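Local coordinates for protein ubiquitin-conjugating enzyme E2, putative (Trypanosoma cruzi, PDB 4DS2) that probably acts as a ubiquitin-conjugating (E2) enzyme, carrying activated ubiquitin as a thioester for transfer to target proteins, at residues Ser62-Ala67 with Ser133-Arg138; Pro93-Leu98 with Gln156-Arg161. All blocks are in the same frame, centred on the assembly; numbering follows the deposited sequence.

Interaction 1: Ser62-Ala67 with Ser133-Arg138; sequences SVYGGA and SQYKSR
Tyr64 and Tyr135 meet as a T-shaped pair, a compact example of two loops joined by rings rather than by backbone bonds. Their planes stand at 88° and their centroids lie 5.7 Å apart. Tyr64 supplies the edge: its CE2 carbon comes over one face of Tyr135, 3.9 Å from Tyr135 CE1, and away from the middle of that ring. Tyr135 reaches this place with CG set between its own backbone N and carbonyl carbon (chi1 53°), which turns the ring back toward the 62-67 loop. Val63 approaches the same ring obliquely near its hydroxyl end through CG2, an apolar contact in which the exact position of the methyl is doubtful. A water bridges there too, 2.9 Å from Tyr135 OH and weakly bound by Val63 N. At the border, Ser62 CB comes 4.4 Å from Ser133 OG, where the chain has just left helix 120-132. Phe158 of helix 155-162 touches both tyrosines, and the hydroxyl of Tyr64 hydrogen-bonds to the carbonyl oxygen of Tyr95. The contact joins the loop between strands 51-57 and 70-76 to the turn after helix 120-132. With no direct hydrogen bond between the segments, cohesion probably comes largely from dispersion and from the C-H edge of Tyr64 set against the pi face of Tyr135, while a water serves the polar rim.

Interaction 2: Pro93-Leu98 with Gln156-Arg161; sequences PVYSPL and QDFAAR
The packing of a C-terminal helix against the long loop that follows the last strand of the E2 sheet is the setting here, and Tyr95 is the side chain that bridges the two. Its ring meets both Phe158 and Arg161, which stand one turn apart on helix 155-162, one at its edge and the other over a face. Arg161 covers the face: its CD methylene sits 3.7 Å from the ring centroid, a CH-pi contact displaced toward the rim. The chain then bends at chi3, which brings the guanidinium round to the phenol end. There Arg161 NH1 donates to Tyr95 OH at 3.0 Å with an N-H...O angle of 143°, and the oxygen lies close to the guanidinium plane. That plane is turned 73° from the ring, so the group does not lie flat on the tyrosine; its cation-pi partner is Tyr150. Phe158 is met by the edge of Tyr95, CE2 to Phe158 CD2 at 3.7 Å, but the two rings are inclined at 43° and form neither a stack nor a T. Pro97 adds a looser touch, its CD 4.4 Å from Phe158 CZ. Within the loop, Ser96 OG accepts from Leu98 N at 2.8 Å, an ST turn that shapes the backbone just after Tyr95. One arginine thus contacts a single phenol in two ways, by its methylene on the pi face and by NH1 at the hydroxyl. The hydrogen bond probably polarises the phenol oxygen and holds that end in place, whereas the methylene over the face, with Phe158 at the edge, would restrict the turning of the ring.

Overall arrangement
From the N terminus, helix 11-27 and strand 40-46 lead to strand 51-57, which the chain leaves into loop 62-67; it then forms strands 70-76 and 87-90 and runs on through loop 93-98. After helices 108-111 and 120-132 it arrives at 133-138, where interaction 1 closes a span of 65 intervening residues. Helix 145-153 follows, and helix 155-162 then returns to loop 93-98 in interaction 2, closing a second, overlapping span of 57 residues. Their segments alternate, so the two closures cross rather than nest. Their centres are about 9 Å apart and they touch directly, Val63 CG1 packing 3.7 Å from Ala159 CB. Together they tie loops flanking the sheet to the C-terminal helical region.

Interaction 1: Ser62-Ala67 with Ser133-Arg138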
# COMPACT_ATOMS: atom_id res chain seq x y z
N SER A 62 -13.14 3.16 -6.48
CA SER A 62 -13.12 3.79 -5.17
C SER A 62 -13.08 5.33 -5.17
O SER A 62 -12.78 5.96 -6.18
CB SER A 62 -11.95 3.23 -4.34
OG SER A 62 -10.70 3.78 -4.72
N VAL A 63 -13.39 5.89 -4.00
CA VAL A 63 -13.29 7.33 -3.70
C VAL A 63 -11.96 7.93 -4.11
O VAL A 63 -11.89 9.09 -4.56
CB VAL A 63 -13.45 7.59 -2.17
CG1 VAL A 63 -14.73 8.35 -1.86
CG2 VAL A 63 -13.40 6.30 -1.35
N TYR A 64 -10.92 7.11 -3.93
CA TYR A 64 -9.48 7.44 -4.13
C TYR A 64 -8.94 7.36 -5.56
O TYR A 64 -7.87 7.91 -5.85
CB TYR A 64 -8.64 6.48 -3.29
CG TYR A 64 -8.88 6.60 -1.79
CD1 TYR A 64 -8.27 7.61 -1.05
CD2 TYR A 64 -9.73 5.74 -1.13
CE1 TYR A 64 -8.49 7.73 0.30
CE2 TYR A 64 -9.96 5.86 0.23
CZ TYR A 64 -9.34 6.86 0.94
OH TYR A 64 -9.53 6.99 2.29
N GLY A 65 -9.65 6.66 -6.45
CA GLY A 65 -9.25 6.56 -7.86
C GLY A 65 -10.13 7.40 -8.77
O GLY A 65 -10.25 7.09 -9.94
N GLY A 66 -10.73 8.46 -8.23
CA GLY A 66 -11.68 9.31 -8.96
C GLY A 66 -11.10 9.93 -10.22
O GLY A 66 -11.48 9.55 -11.31
N ALA A 67 -10.17 10.89 -10.05
CA ALA A 67 -9.54 11.59 -11.18
C ALA A 67 -8.35 10.83 -11.77
O ALA A 67 -7.51 11.42 -12.47
CB ALA A 67 -9.10 12.98 -10.73
N SER A 133 -9.94 0.28 -0.75
CA SER A 133 -11.15 -0.50 -1.01
C SER A 133 -11.84 -1.11 0.19
O SER A 133 -13.05 -1.15 0.20
CB SER A 133 -10.86 -1.57 -2.05
OG SER A 133 -10.91 -0.96 -3.32
N GLN A 134 -11.11 -1.56 1.21
CA GLN A 134 -11.78 -2.19 2.34
C GLN A 134 -11.71 -1.33 3.58
O GLN A 134 -11.77 -1.85 4.68
CB GLN A 134 -11.20 -3.58 2.63
CG GLN A 134 -11.13 -4.54 1.44
CD GLN A 134 -12.49 -4.90 0.80
OE1 GLN A 134 -13.56 -4.69 1.38
NE2 GLN A 134 -12.44 -5.51 -0.40
N TYR A 135 -11.65 -0.03 3.42
CA TYR A 135 -11.47 0.84 4.57
C TYR A 135 -12.66 0.92 5.52
O TYR A 135 -12.45 1.12 6.74
CB TYR A 135 -11.09 2.27 4.14
CG TYR A 135 -12.03 2.88 3.14
CD1 TYR A 135 -11.89 2.61 1.77
CD2 TYR A 135 -13.07 3.70 3.55
CE1 TYR A 135 -12.75 3.15 0.84
CE2 TYR A 135 -13.95 4.25 2.62
CZ TYR A 135 -13.77 3.99 1.26
OH TYR A 135 -14.61 4.54 0.32
N LYS A 136 -13.89 0.79 4.98
CA LYS A 136 -15.15 0.89 5.78
C LYS A 136 -15.23 -0.09 6.94
O LYS A 136 -15.87 0.23 7.94
CB LYS A 136 -16.41 0.74 4.92
CG LYS A 136 -16.67 1.90 3.96
CD LYS A 136 -18.12 1.96 3.48
CE LYS A 136 -18.28 2.81 2.20
NZ LYS A 136 -17.94 2.20 0.87
N SER A 137 -14.61 -1.26 6.81
CA SER A 137 -14.63 -2.29 7.87
C SER A 137 -13.40 -2.15 8.81
O SER A 137 -12.25 -2.45 8.46
CB SER A 137 -14.75 -3.69 7.30
OG SER A 137 -13.53 -4.06 6.73
N ARG A 138 -13.70 -1.69 10.01
CA ARG A 138 -12.71 -1.42 11.01
C ARG A 138 -12.10 -2.70 11.60
O ARG A 138 -12.82 -3.65 11.86
CB ARG A 138 -13.38 -0.63 12.13
CG ARG A 138 -12.43 -0.17 13.21
CD ARG A 138 -12.97 1.04 13.95
NE ARG A 138 -11.93 1.54 14.85
CZ ARG A 138 -11.63 0.99 16.03
NH1 ARG A 138 -12.32 -0.07 16.49
NH2 ARG A 138 -10.66 1.53 16.77
O HOH W 1 -14.27 3.10 -2.18

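Interaction 2: Pro93-Leu98 with Gln156-Arg161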
# COMPACT_ATOMS: atom_id res chain seq x y z
N PRO A 93 0.30 12.18 0.32
CA PRO A 93 -0.70 12.20 1.40
C PRO A 93 -2.01 11.55 0.95
O PRO A 93 -2.34 11.58 -0.25
CB PRO A 93 -0.91 13.68 1.70
CG PRO A 93 -0.44 14.39 0.48
CD PRO A 93 0.68 13.54 -0.08
N VAL A 94 -2.68 10.92 1.92
CA VAL A 94 -3.92 10.16 1.74
C VAL A 94 -4.77 10.41 3.01
O VAL A 94 -4.30 10.15 4.15
CB VAL A 94 -3.67 8.63 1.57
CG1 VAL A 94 -4.99 7.89 1.31
CG2 VAL A 94 -2.68 8.37 0.45
N TYR A 95 -5.99 10.96 2.83
CA TYR A 95 -6.89 11.11 3.95
C TYR A 95 -7.53 9.73 4.17
O TYR A 95 -8.14 9.17 3.28
CB TYR A 95 -7.92 12.22 3.73
CG TYR A 95 -8.80 12.51 4.94
CD1 TYR A 95 -8.28 13.18 6.04
CD2 TYR A 95 -10.14 12.09 4.99
CE1 TYR A 95 -9.07 13.43 7.16
CE2 TYR A 95 -10.95 12.34 6.10
CZ TYR A 95 -10.41 13.01 7.20
OH TYR A 95 -11.17 13.28 8.33
N SER A 96 -7.35 9.18 5.37
CA SER A 96 -7.78 7.83 5.68
C SER A 96 -7.69 7.57 7.18
O SER A 96 -6.80 8.11 7.85
CB SER A 96 -6.89 6.83 4.95
OG SER A 96 -6.96 5.54 5.54
N PRO A 97 -8.58 6.69 7.69
CA PRO A 97 -8.44 6.16 9.06
C PRO A 97 -7.20 5.26 9.25
O PRO A 97 -6.75 5.07 10.38
CB PRO A 97 -9.70 5.30 9.24
CG PRO A 97 -10.55 5.48 8.01
CD PRO A 97 -9.67 6.00 6.95
N LEU A 98 -6.69 4.71 8.15
CA LEU A 98 -5.63 3.68 8.22
C LEU A 98 -4.18 4.28 7.99
O LEU A 98 -3.15 3.63 8.28
CB LEU A 98 -5.99 2.48 7.29
CG LEU A 98 -7.32 1.69 7.51
CD1 LEU A 98 -7.68 0.89 6.25
CD2 LEU A 98 -7.28 0.75 8.70
N GLN A 156 -20.84 10.60 3.66
CA GLN A 156 -20.93 11.34 2.40
C GLN A 156 -19.93 12.54 2.38
O GLN A 156 -19.25 12.76 1.36
CB GLN A 156 -22.41 11.68 2.08
CG GLN A 156 -23.07 12.75 2.97
CD GLN A 156 -23.27 12.34 4.43
OE1 GLN A 156 -23.74 11.24 4.72
NE2 GLN A 156 -22.93 13.24 5.35
N ASP A 157 -19.78 13.25 3.50
CA ASP A 157 -18.85 14.40 3.58
C ASP A 157 -17.39 13.92 3.58
O ASP A 157 -16.50 14.68 3.17
CB ASP A 157 -19.09 15.26 4.83
CG ASP A 157 -20.54 15.80 4.94
OD1 ASP A 157 -21.44 15.36 4.19
OD2 ASP A 157 -20.78 16.68 5.79
N PHE A 158 -17.14 12.69 4.07
CA PHE A 158 -15.81 12.03 4.03
C PHE A 158 -15.32 11.79 2.58
O PHE A 158 -14.14 11.98 2.28
CB PHE A 158 -15.83 10.68 4.81
CG PHE A 158 -14.60 9.82 4.60
CD1 PHE A 158 -14.50 8.97 3.51
CD2 PHE A 158 -13.55 9.84 5.51
CE1 PHE A 158 -13.37 8.19 3.32
CE2 PHE A 158 -12.43 9.05 5.33
CZ PHE A 158 -12.33 8.24 4.23
N ALA A 159 -16.24 11.39 1.71
CA ALA A 159 -15.98 11.23 0.27
C ALA A 159 -15.50 12.53 -0.39
O ALA A 159 -14.45 12.55 -1.06
CB ALA A 159 -17.22 10.72 -0.45
N ALA A 160 -16.28 13.61 -0.22
CA ALA A 160 -15.95 14.94 -0.81
C ALA A 160 -14.58 15.41 -0.35
O ALA A 160 -13.86 16.07 -1.08
CB ALA A 160 -17.00 15.98 -0.44
N ARG A 161 -14.25 15.05 0.88
CA ARG A 161 -12.96 15.38 1.50
C ARG A 161 -11.78 14.58 0.91
O ARG A 161 -10.68 15.11 0.82
CB ARG A 161 -13.08 15.22 3.02
CG ARG A 161 -11.81 15.49 3.78
CD ARG A 161 -12.08 15.39 5.29
NE ARG A 161 -12.90 16.49 5.82
CZ ARG A 161 -13.04 16.74 7.13
NH1 ARG A 161 -12.44 15.97 8.03
NH2 ARG A 161 -13.78 17.76 7.54